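Local atomic coordinates of acyl-coenzyme A oxidase 3 (Yarrowia lipolytica, PDB entry 5YS9), a protein that oxidises acyl-CoA esters to trans-2-enoyl-CoAs with its FAD cofactor, reducing oxygen to hydrogen peroxide in peroxisomal fatty acid beta-oxidation. Residues Y676-S679 with T680-F684; Y144-K148 with G149-V153; K662-Q666 with N667-N671; G605-P609 with K610-Q614. One frame throughout, in Å; residues are numbered along the deposited sequence.

Contact 1: residues Y676-S679 with T680-F684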
loop_
_atom_site.group_PDB
_atom_site.type_symbol
_atom_site.label_atom_id
_atom_site.label_comp_id
_atom_site.label_asym_id
_atom_site.label_seq_id
_atom_site.Cartn_x
_atom_site.Cartn_y
_atom_site.Cartn_z
ATOM N N TYR A 676 -28.735 11.577 11.491
ATOM C CA TYR A 676 -29.654 11.470 10.382
ATOM C C TYR A 676 -30.813 10.509 10.676
ATOM O O TYR A 676 -31.401 9.955 9.777
ATOM C CB TYR A 676 -28.905 11.099 9.100
ATOM C CG TYR A 676 -27.998 9.928 9.274
ATOM C CD1 TYR A 676 -28.463 8.656 9.077
ATOM C CD2 TYR A 676 -26.684 10.096 9.663
ATOM C CE1 TYR A 676 -27.648 7.575 9.253
ATOM C CE2 TYR A 676 -25.858 9.022 9.839
ATOM C CZ TYR A 676 -26.351 7.764 9.632
ATOM O OH TYR A 676 -25.562 6.686 9.813
ATOM N N TYR A 677 -31.079 10.252 11.941
ATOM C CA TYR A 677 -32.090 9.271 12.266
ATOM C C TYR A 677 -33.492 9.654 11.834
ATOM O O TYR A 677 -34.192 8.866 11.230
ATOM C CB TYR A 677 -32.065 8.978 13.764
ATOM C CG TYR A 677 -33.119 8.012 14.214
ATOM C CD1 TYR A 677 -33.031 6.676 13.906
ATOM C CD2 TYR A 677 -34.207 8.436 14.939
ATOM C CE1 TYR A 677 -33.995 5.792 14.308
ATOM C CE2 TYR A 677 -35.176 7.552 15.345
ATOM C CZ TYR A 677 -35.060 6.232 15.028
ATOM O OH TYR A 677 -36.019 5.352 15.431
ATOM N N GLU A 678 -33.888 10.875 12.145
ATOM C CA GLU A 678 -35.201 11.364 11.762
ATOM C C GLU A 678 -35.374 11.616 10.280
ATOM O O GLU A 678 -36.405 11.327 9.709
ATOM C CB GLU A 678 -35.583 12.597 12.575
ATOM C CG GLU A 678 -35.297 12.457 14.054
ATOM C CD GLU A 678 -36.391 11.741 14.822
ATOM O OE1 GLU A 678 -37.393 11.333 14.210
ATOM O OE2 GLU A 678 -36.254 11.589 16.049
ATOM N N SER A 679 -34.361 12.223 9.690
ATOM C CA SER A 679 -34.339 12.520 8.278
ATOM C C SER A 679 -34.229 11.343 7.340
ATOM O O SER A 679 -34.862 11.319 6.300
ATOM C CB SER A 679 -33.268 13.549 7.969
ATOM O OG SER A 679 -31.997 12.986 8.069
ATOM N N THR A 680 -33.387 10.383 7.684
ATOM C CA THR A 680 -33.041 9.352 6.731
ATOM C C THR A 680 -33.323 7.915 7.146
ATOM O O THR A 680 -34.045 7.221 6.467
ATOM C CB THR A 680 -31.573 9.516 6.311
ATOM O OG1 THR A 680 -31.318 10.896 6.082
ATOM C CG2 THR A 680 -31.269 8.749 5.054
ATOM N N LEU A 681 -32.717 7.475 8.239
ATOM C CA LEU A 681 -32.882 6.116 8.739
ATOM C C LEU A 681 -34.272 5.718 9.233
ATOM O O LEU A 681 -34.761 4.666 8.902
ATOM C CB LEU A 681 -31.853 5.835 9.822
ATOM C CG LEU A 681 -31.923 4.414 10.342
ATOM C CD1 LEU A 681 -31.607 3.421 9.249
ATOM C CD2 LEU A 681 -31.000 4.222 11.513
ATOM N N ARG A 682 -34.917 6.577 10.001
ATOM C CA ARG A 682 -36.251 6.282 10.497
ATOM C C ARG A 682 -37.331 6.218 9.424
ATOM O O ARG A 682 -38.132 5.312 9.428
ATOM C CB ARG A 682 -36.654 7.235 11.608
ATOM C CG ARG A 682 -37.623 6.610 12.580
ATOM C CD ARG A 682 -38.303 7.641 13.442
ATOM N NE ARG A 682 -39.616 7.191 13.869
ATOM C CZ ARG A 682 -39.818 6.224 14.747
ATOM N NH1 ARG A 682 -38.793 5.613 15.296
ATOM N NH2 ARG A 682 -41.043 5.873 15.072
ATOM N N PRO A 683 -37.336 7.160 8.488
ATOM C CA PRO A 683 -38.259 7.072 7.325
ATOM C C PRO A 683 -38.113 5.799 6.495
ATOM O O PRO A 683 -39.098 5.269 6.066
ATOM C CB PRO A 683 -37.876 8.297 6.490
ATOM C CG PRO A 683 -37.480 9.283 7.535
ATOM C CD PRO A 683 -36.674 8.476 8.509
ATOM N N PHE A 684 -36.894 5.322 6.298
ATOM C CA PHE A 684 -36.677 4.050 5.661
ATOM C C PHE A 684 -37.167 2.839 6.466
ATOM O O PHE A 684 -38.036 2.117 5.986
ATOM C CB PHE A 684 -35.213 3.839 5.342
ATOM C CG PHE A 684 -34.954 2.499 4.731
ATOM C CD1 PHE A 684 -35.484 2.192 3.486
ATOM C CD2 PHE A 684 -34.198 1.542 5.394
ATOM C CE1 PHE A 684 -35.255 0.946 2.889
ATOM C CE2 PHE A 684 -33.985 0.279 4.813
ATOM C CZ PHE A 684 -34.522 -0.018 3.570
#
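Tyr677 and Arg682 meet along much of their length in the first turns of helix 677-685. Arg682 CB lies over the face of the tyrosine ring, 4.0 Å from the centroid of the Tyr677 ring, as a CH-pi contact. The arginine chain then runs out extended, and Arg682 NH1 bonds to Tyr677 OH at 2.8 Å. The hydroxyl lies in the guanidinium plane, though that plane is turned 59° from the ring. Tyr677 CG is anti to the backbone N (chi1 178°), which brings the ring across the arginine chain. At the ring edge, Leu681 CD2 is 4.0 Å from Tyr677 CD1.

The backbone sets this five-residue spacing. Arg682 N bonds to Tyr677 O at 2.7 Å in a wide pi-type turn. The carbonyl O of Tyr676, the N-cap residue, takes both Thr680 N and Leu681 N. Farther out, Arg682 NH1 bonds to Ser237 O of the second subunit, and the ring of His239 of that subunit meets Tyr677.

A leucine in place of Tyr677 would probably leave NH1 without one of its acceptors and the guanidinium freer to turn. Ring face and phenol oxygen probably help set the direction in which this cation meets the neighbouring subunit.

Contact 2: residues Y144-K148 with G149-V153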
loop_
_atom_site.group_PDB
_atom_site.type_symbol
_atom_site.label_atom_id
_atom_site.label_comp_id
_atom_site.label_asym_id
_atom_site.label_seq_id
_atom_site.Cartn_x
_atom_site.Cartn_y
_atom_site.Cartn_z
ATOM N N TYR A 144 17.221 41.464 -1.951
ATOM C CA TYR A 144 15.993 42.180 -2.326
ATOM C C TYR A 144 14.711 41.463 -1.864
ATOM O O TYR A 144 13.853 42.066 -1.228
ATOM C CB TYR A 144 15.928 42.390 -3.822
ATOM C CG TYR A 144 14.634 43.028 -4.310
ATOM C CD1 TYR A 144 14.443 44.406 -4.206
ATOM C CD2 TYR A 144 13.602 42.246 -4.900
ATOM C CE1 TYR A 144 13.283 45.003 -4.662
ATOM C CE2 TYR A 144 12.427 42.840 -5.369
ATOM C CZ TYR A 144 12.285 44.213 -5.251
ATOM O OH TYR A 144 11.189 44.835 -5.709
ATOM N N TRP A 145 14.612 40.175 -2.182
ATOM C CA TRP A 145 13.462 39.371 -1.787
ATOM C C TRP A 145 13.353 39.267 -0.258
ATOM O O TRP A 145 12.229 39.363 0.274
ATOM C CB TRP A 145 13.449 38.002 -2.503
ATOM C CG TRP A 145 13.347 38.153 -3.996
ATOM C CD1 TRP A 145 14.299 37.843 -4.900
ATOM C CD2 TRP A 145 12.248 38.708 -4.744
ATOM N NE1 TRP A 145 13.880 38.154 -6.162
ATOM C CE2 TRP A 145 12.620 38.689 -6.100
ATOM C CE3 TRP A 145 10.990 39.228 -4.398
ATOM C CZ2 TRP A 145 11.768 39.145 -7.127
ATOM C CZ3 TRP A 145 10.134 39.699 -5.429
ATOM C CH2 TRP A 145 10.533 39.665 -6.757
ATOM N N VAL A 146 14.495 39.171 0.438
ATOM C CA VAL A 146 14.507 39.204 1.920
ATOM C C VAL A 146 14.025 40.570 2.468
ATOM O O VAL A 146 13.272 40.630 3.435
ATOM C CB VAL A 146 15.900 38.864 2.503
ATOM C CG1 VAL A 146 15.884 38.925 4.022
ATOM C CG2 VAL A 146 16.355 37.480 2.063
ATOM N N ARG A 147 14.406 41.665 1.833
ATOM C CA ARG A 147 13.863 42.980 2.255
ATOM C C ARG A 147 12.362 43.113 2.014
ATOM O O ARG A 147 11.682 43.762 2.783
ATOM C CB ARG A 147 14.647 44.151 1.641
ATOM C CG ARG A 147 15.781 44.600 2.561
ATOM C CD ARG A 147 16.967 45.291 1.888
ATOM N NE ARG A 147 16.664 45.855 0.561
ATOM C CZ ARG A 147 17.312 45.570 -0.576
ATOM N NH1 ARG A 147 18.341 44.716 -0.611
ATOM N NH2 ARG A 147 16.916 46.148 -1.704
ATOM N N LYS A 148 11.856 42.457 0.972
ATOM C CA LYS A 148 10.410 42.330 0.731
ATOM C C LYS A 148 9.715 41.369 1.700
ATOM O O LYS A 148 8.515 41.182 1.589
ATOM C CB LYS A 148 10.159 41.847 -0.706
ATOM C CG LYS A 148 9.536 42.858 -1.646
ATOM C CD LYS A 148 10.404 44.082 -1.878
ATOM C CE LYS A 148 9.719 45.356 -1.424
ATOM N NZ LYS A 148 8.833 45.887 -2.495
ATOM N N GLY A 149 10.471 40.703 2.580
ATOM C CA GLY A 149 9.916 39.894 3.652
ATOM C C GLY A 149 10.001 38.384 3.452
ATOM O O GLY A 149 9.402 37.637 4.212
ATOM N N ALA A 150 10.768 37.914 2.474
ATOM C CA ALA A 150 10.712 36.509 2.104
ATOM C C ALA A 150 11.353 35.546 3.113
ATOM O O ALA A 150 10.951 34.397 3.196
ATOM C CB ALA A 150 11.314 36.324 0.737
ATOM N N ALA A 151 12.348 35.988 3.868
ATOM C CA ALA A 151 12.968 35.120 4.880
ATOM C C ALA A 151 12.051 34.963 6.094
ATOM O O ALA A 151 11.914 33.898 6.626
ATOM C CB ALA A 151 14.315 35.681 5.318
ATOM N N ASP A 152 11.402 36.031 6.501
ATOM C CA ASP A 152 10.598 36.048 7.693
ATOM C C ASP A 152 9.092 35.724 7.444
ATOM O O ASP A 152 8.291 35.786 8.365
ATOM C CB ASP A 152 10.733 37.443 8.319
ATOM C CG ASP A 152 12.170 37.832 8.591
ATOM O OD1 ASP A 152 13.087 37.022 8.395
ATOM O OD2 ASP A 152 12.390 38.969 9.009
ATOM N N VAL A 153 8.720 35.409 6.207
ATOM C CA VAL A 153 7.318 35.224 5.791
ATOM C C VAL A 153 6.454 36.341 6.363
ATOM O O VAL A 153 5.492 36.078 7.094
ATOM C CB VAL A 153 6.776 33.811 6.151
ATOM C CG1 VAL A 153 5.525 33.506 5.365
ATOM C CG2 VAL A 153 7.816 32.728 5.841
HETATM O O HOH W 1 12.532 38.575 5.134
#
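Gly149 and Ala150 fold back on the last turn of helix 139-147 through two backbone bonds. Ala150 N, from five residues on, bonds to Trp145 O at 3.0 Å. Inside that loop, Gly149 N bonds to Val146 O at 2.9 Å. The inner bond is steeply tilted, with the donor 69° out of the carbonyl plane. Gly149 makes the reversal with a phi of 105°. Any side chain there would run into the carbonyl O of Lys148, so the position suits glycine.

Val146 O has a second partner. A water donates to it at 2.8 Å and accepts from Asp152 N at 3.1 Å. The water thus ties the end of the helix to the loop that follows.

Two small apolar contacts back the turn. Trp145 CB meets Ala150 CB at 4.2 Å, and the methyl of Ala150 also presses on the carbonyl of Trp145. Val146 CG1 touches Ala151 CB at 3.8 Å. A chi1 of 179° turns this valine methyl away from its own backbone N and along the chain toward the loop. Trp145 and Ala150 both pack on Phe156, and Ile133 and Met130 of helix 116-136 touch Trp145 and Ala150 respectively. The tryptophan indole lies away from the turn itself, with Tyr144 CD2 over one face.

The paired i+5 and i+3 bonds around a glycine of positive phi define a Schellman motif. The Trp145-Ala150 contact is the apolar pair that often accompanies it, here ending the helix before the chain goes on to strand 158-161.

Contact 3: residues K662-Q666 with N667-N671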
loop_
_atom_site.group_PDB
_atom_site.type_symbol
_atom_site.label_atom_id
_atom_site.label_comp_id
_atom_site.label_asym_id
_atom_site.label_seq_id
_atom_site.Cartn_x
_atom_site.Cartn_y
_atom_site.Cartn_z
ATOM N N LYS A 662 -9.598 5.806 23.576
ATOM C CA LYS A 662 -9.393 6.744 22.450
ATOM C C LYS A 662 -10.670 6.803 21.607
ATOM O O LYS A 662 -11.157 7.882 21.247
ATOM C CB LYS A 662 -8.169 6.331 21.592
ATOM C CG LYS A 662 -7.251 7.475 21.186
ATOM C CD LYS A 662 -7.962 8.475 20.333
ATOM C CE LYS A 662 -7.024 9.571 19.789
ATOM N NZ LYS A 662 -6.428 10.434 20.830
ATOM N N VAL A 663 -11.229 5.628 21.341
ATOM C CA VAL A 663 -12.466 5.517 20.607
ATOM C C VAL A 663 -13.624 6.287 21.250
ATOM O O VAL A 663 -14.283 7.063 20.558
ATOM C CB VAL A 663 -12.794 4.029 20.337
ATOM C CG1 VAL A 663 -14.274 3.773 20.107
ATOM C CG2 VAL A 663 -11.976 3.547 19.164
ATOM N N ASN A 664 -13.839 6.098 22.558
ATOM C CA ASN A 664 -14.919 6.780 23.309
ATOM C C ASN A 664 -14.692 8.255 23.459
ATOM O O ASN A 664 -15.633 8.985 23.404
ATOM C CB ASN A 664 -15.147 6.130 24.690
ATOM C CG ASN A 664 -15.831 4.780 24.561
ATOM O OD1 ASN A 664 -15.188 3.739 24.433
ATOM N ND2 ASN A 664 -17.133 4.804 24.500
ATOM N N GLN A 665 -13.444 8.696 23.622
ATOM C CA GLN A 665 -13.128 10.131 23.694
ATOM C C GLN A 665 -13.514 10.855 22.419
ATOM O O GLN A 665 -14.151 11.868 22.478
ATOM C CB GLN A 665 -11.647 10.377 23.979
ATOM C CG GLN A 665 -11.309 10.133 25.429
ATOM C CD GLN A 665 -9.827 9.905 25.745
ATOM O OE1 GLN A 665 -9.483 9.636 26.902
ATOM N NE2 GLN A 665 -8.953 10.008 24.749
ATOM N N GLN A 666 -13.149 10.294 21.284
ATOM C CA GLN A 666 -13.466 10.862 19.980
ATOM C C GLN A 666 -14.858 10.525 19.530
ATOM O O GLN A 666 -15.341 11.164 18.624
ATOM C CB GLN A 666 -12.525 10.306 18.911
ATOM C CG GLN A 666 -11.049 10.580 19.126
ATOM C CD GLN A 666 -10.782 12.067 19.116
ATOM O OE1 GLN A 666 -10.486 12.623 20.142
ATOM N NE2 GLN A 666 -10.932 12.721 17.949
ATOM N N ASN A 667 -15.456 9.490 20.083
ATOM C CA ASN A 667 -16.766 9.076 19.653
ATOM C C ASN A 667 -17.654 8.831 20.858
ATOM O O ASN A 667 -17.991 7.694 21.166
ATOM C CB ASN A 667 -16.673 7.833 18.771
ATOM C CG ASN A 667 -15.778 8.026 17.561
ATOM O OD1 ASN A 667 -16.217 8.485 16.531
ATOM N ND2 ASN A 667 -14.537 7.651 17.684
ATOM N N PRO A 668 -18.065 9.891 21.536
ATOM C CA PRO A 668 -18.877 9.714 22.735
ATOM C C PRO A 668 -20.180 9.032 22.402
ATOM O O PRO A 668 -20.840 9.386 21.441
ATOM C CB PRO A 668 -19.124 11.145 23.218
ATOM C CG PRO A 668 -18.587 12.040 22.173
ATOM C CD PRO A 668 -17.582 11.267 21.405
ATOM N N ALA A 669 -20.544 8.061 23.221
ATOM C CA ALA A 669 -21.598 7.124 22.894
ATOM C C ALA A 669 -22.965 7.337 23.533
ATOM O O ALA A 669 -23.847 6.528 23.344
ATOM C CB ALA A 669 -21.119 5.712 23.141
ATOM N N GLN A 670 -23.157 8.425 24.258
ATOM C CA GLN A 670 -24.408 8.601 24.987
ATOM C C GLN A 670 -25.660 8.653 24.124
ATOM O O GLN A 670 -26.675 8.154 24.539
ATOM C CB GLN A 670 -24.361 9.717 26.031
ATOM C CG GLN A 670 -23.947 11.058 25.513
ATOM C CD GLN A 670 -22.468 11.295 25.678
ATOM O OE1 GLN A 670 -21.801 10.626 26.462
ATOM N NE2 GLN A 670 -21.948 12.259 24.943
ATOM N N ASN A 671 -25.595 9.250 22.941
ATOM C CA ASN A 671 -26.713 9.181 22.017
ATOM C C ASN A 671 -26.621 7.978 21.089
ATOM O O ASN A 671 -25.742 7.903 20.264
ATOM C CB ASN A 671 -26.764 10.442 21.175
ATOM C CG ASN A 671 -28.024 10.549 20.350
ATOM O OD1 ASN A 671 -28.771 9.604 20.214
ATOM N ND2 ASN A 671 -28.264 11.712 19.814
#
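Asn667 and Val663 meet where helix 655-666 ends. This C-terminus is closed by an asparagine followed by a proline, and not by a glycine turn. Asn667 is the first residue to leave helical backbone angles, and its phi stays negative.

Asn667 ND2 bonds to Val663 O at 2.9 Å. The approach is on a carbonyl lone pair, and the oxygen lies close to the amide plane. The asparagine amide is folded back over the last turn by a chi1 of -57°, which sets CG beside the backbone N. The same oxygen also takes Asn667 N, but that bond is weak because it is bent to 122° at the hydrogen. A second weak bond runs from Asn667 N to Asn664 O at 3.4 Å. One residue therefore serves Val663 O with both its backbone and its side chain. ND2 has a further partner in Tyr438 OH, so two partners hold the amide. An alanine in place of Asn667 would probably leave Val663 O with only a weak, bent bond across this contact and take a partner from the Tyr438 hydroxyl.

Packing is modest. Gln666 CB lies 3.6 Å from Asn667 ND2, while the Gln666 amide reaches out to Asp75. Val663 and Gln666 both touch Tyr438. Asp249 and Gly251 of the second subunit pack on Val663 and Asn667.

Pro668 sits against the helix end. It has no N-H to offer the carbonyl of Asn664. Instead, Pro668 CA makes a CA-H...O contact with Asn664 O at 3.4 Å.

Contact 4: residues G605-P609 with K610-Q614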
loop_
_atom_site.group_PDB
_atom_site.type_symbol
_atom_site.label_atom_id
_atom_site.label_comp_id
_atom_site.label_asym_id
_atom_site.label_seq_id
_atom_site.Cartn_x
_atom_site.Cartn_y
_atom_site.Cartn_z
ATOM N N GLY A 605 26.363 -18.595 -8.583
ATOM C CA GLY A 605 27.101 -19.770 -8.143
ATOM C C GLY A 605 27.827 -19.574 -6.833
ATOM O O GLY A 605 28.653 -20.396 -6.476
ATOM N N PHE A 606 27.497 -18.512 -6.096
ATOM C CA PHE A 606 28.031 -18.312 -4.754
ATOM C C PHE A 606 27.488 -19.336 -3.733
ATOM O O PHE A 606 28.204 -19.768 -2.829
ATOM C CB PHE A 606 27.705 -16.914 -4.262
ATOM C CG PHE A 606 28.516 -16.483 -3.064
ATOM C CD1 PHE A 606 29.800 -15.984 -3.217
ATOM C CD2 PHE A 606 28.000 -16.589 -1.779
ATOM C CE1 PHE A 606 30.533 -15.579 -2.124
ATOM C CE2 PHE A 606 28.739 -16.193 -0.679
ATOM C CZ PHE A 606 30.003 -15.688 -0.845
ATOM N N LEU A 607 26.222 -19.685 -3.888
ATOM C CA LEU A 607 25.546 -20.665 -3.051
ATOM C C LEU A 607 25.011 -21.801 -3.935
ATOM O O LEU A 607 24.773 -21.623 -5.119
ATOM C CB LEU A 607 24.357 -20.008 -2.346
ATOM C CG LEU A 607 24.544 -18.838 -1.365
ATOM C CD1 LEU A 607 23.244 -18.552 -0.615
ATOM C CD2 LEU A 607 25.654 -19.065 -0.356
ATOM N N GLN A 608 24.831 -22.972 -3.348
ATOM C CA GLN A 608 24.173 -24.087 -4.024
ATOM C C GLN A 608 22.839 -24.355 -3.288
ATOM O O GLN A 608 22.612 -23.801 -2.191
ATOM C CB GLN A 608 25.089 -25.325 -4.015
ATOM C CG GLN A 608 26.486 -25.145 -4.637
ATOM C CD GLN A 608 27.574 -25.733 -3.734
ATOM O OE1 GLN A 608 27.936 -25.154 -2.690
ATOM N NE2 GLN A 608 28.067 -26.902 -4.103
ATOM N N PRO A 609 21.945 -25.180 -3.888
ATOM C CA PRO A 609 20.662 -25.546 -3.277
ATOM C C PRO A 609 20.705 -25.826 -1.773
ATOM O O PRO A 609 19.837 -25.363 -1.043
ATOM C CB PRO A 609 20.285 -26.790 -4.052
ATOM C CG PRO A 609 20.753 -26.456 -5.450
ATOM C CD PRO A 609 22.010 -25.655 -5.292
ATOM N N LYS A 610 21.730 -26.528 -1.307
ATOM C CA LYS A 610 21.842 -26.839 0.112
ATOM C C LYS A 610 22.139 -25.578 0.956
ATOM O O LYS A 610 21.789 -25.534 2.128
ATOM C CB LYS A 610 22.919 -27.917 0.351
ATOM C CG LYS A 610 22.642 -28.862 1.525
ATOM C CD LYS A 610 23.921 -29.358 2.222
ATOM C CE LYS A 610 23.914 -30.862 2.512
ATOM N NZ LYS A 610 24.478 -31.644 1.366
ATOM N N ASP A 611 22.781 -24.561 0.389
ATOM C CA ASP A 611 23.136 -23.365 1.169
ATOM C C ASP A 611 21.956 -22.436 1.477
ATOM O O ASP A 611 21.986 -21.702 2.459
ATOM C CB ASP A 611 24.236 -22.582 0.467
ATOM C CG ASP A 611 25.538 -23.372 0.324
ATOM O OD1 ASP A 611 25.942 -24.054 1.288
ATOM O OD2 ASP A 611 26.163 -23.293 -0.769
ATOM N N ILE A 612 20.922 -22.495 0.649
ATOM C CA ILE A 612 19.679 -21.770 0.867
ATOM C C ILE A 612 18.949 -22.308 2.084
ATOM O O ILE A 612 18.419 -21.524 2.873
ATOM C CB ILE A 612 18.699 -21.908 -0.342
ATOM C CG1 ILE A 612 19.349 -21.452 -1.657
ATOM C CG2 ILE A 612 17.393 -21.140 -0.097
ATOM C CD1 ILE A 612 20.051 -20.123 -1.557
ATOM N N ASP A 613 18.883 -23.637 2.210
ATOM C CA ASP A 613 18.340 -24.273 3.428
ATOM C C ASP A 613 19.020 -23.705 4.652
ATOM O O ASP A 613 18.341 -23.340 5.602
ATOM C CB ASP A 613 18.524 -25.798 3.454
ATOM C CG ASP A 613 17.725 -26.509 2.386
ATOM O OD1 ASP A 613 17.387 -25.878 1.363
ATOM O OD2 ASP A 613 17.444 -27.716 2.564
ATOM N N GLN A 614 20.347 -23.606 4.612
ATOM C CA GLN A 614 21.125 -23.107 5.759
ATOM C C GLN A 614 20.806 -21.637 6.071
ATOM O O GLN A 614 20.663 -21.267 7.232
ATOM C CB GLN A 614 22.647 -23.286 5.549
ATOM C CG GLN A 614 23.484 -23.108 6.820
ATOM C CD GLN A 614 23.145 -24.151 7.888
ATOM O OE1 GLN A 614 23.122 -25.359 7.603
ATOM N NE2 GLN A 614 22.843 -23.697 9.105
#
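Asp611, Pro609 and Leu607 carry this contact at the start of helix 609-628. Asp611 is joined to Gln608 by two bonds. Gln608 N bonds to Asp611 OD2 at 2.9 Å and nearly straight, 167° at the hydrogen. The oxygen is met on its anti side, with the donor 27° out of the carboxylate plane. In return, Asp611 N bonds to Gln608 O at 2.7 Å. With chi1 -62°, the carboxylate swings back beside its own N, and OD2 reaches the incoming chain. A negative group at this end of a helix is probably favoured by the helix dipole.

Pro609 follows Gln608, its CB 3.1 Å from Lys610 N. With no N-H, its nitrogen needs no acceptor in the first turn. Pro609 O lies 3.7 Å from Ile612 CB.

Leu607 packs against the Asp611 stem, its CB 3.8 Å from Asp611 CB. Leu607 CD1 meets Ile612 CD1 at 3.7 Å, the two side chains crossing at about a right angle. Leu499 and Phe601 also touch Leu607. Asp613 forms a salt bridge with Arg603 of the second subunit.

The bond from Gln608 N to the aspartate resembles one half of a capping box, and the Leu607-Ile612 pair is consistent with a hydrophobic staple at a helix N-terminus.

Contacts 3 and 1 follow each other along the C-terminal part of the chain, their centres 22 Å apart and their nearest atoms about 7 Å. In contact 3 the side chain of Val663 is about 12 Å from a bound FAD. Contact 2 is about 40 Å from contact 1 within one chain, measured between nearest atoms. The dimer brings them together: Phe684 of contact 1 packs on Val153 of the second subunit's contact 2, and Arg687 bonds to the carbonyls of Asp152 and Val153 there. Contact 4 stands apart, its centre 56 Å from that of contact 3 and on the opposite side of the chain's centre from contact 2.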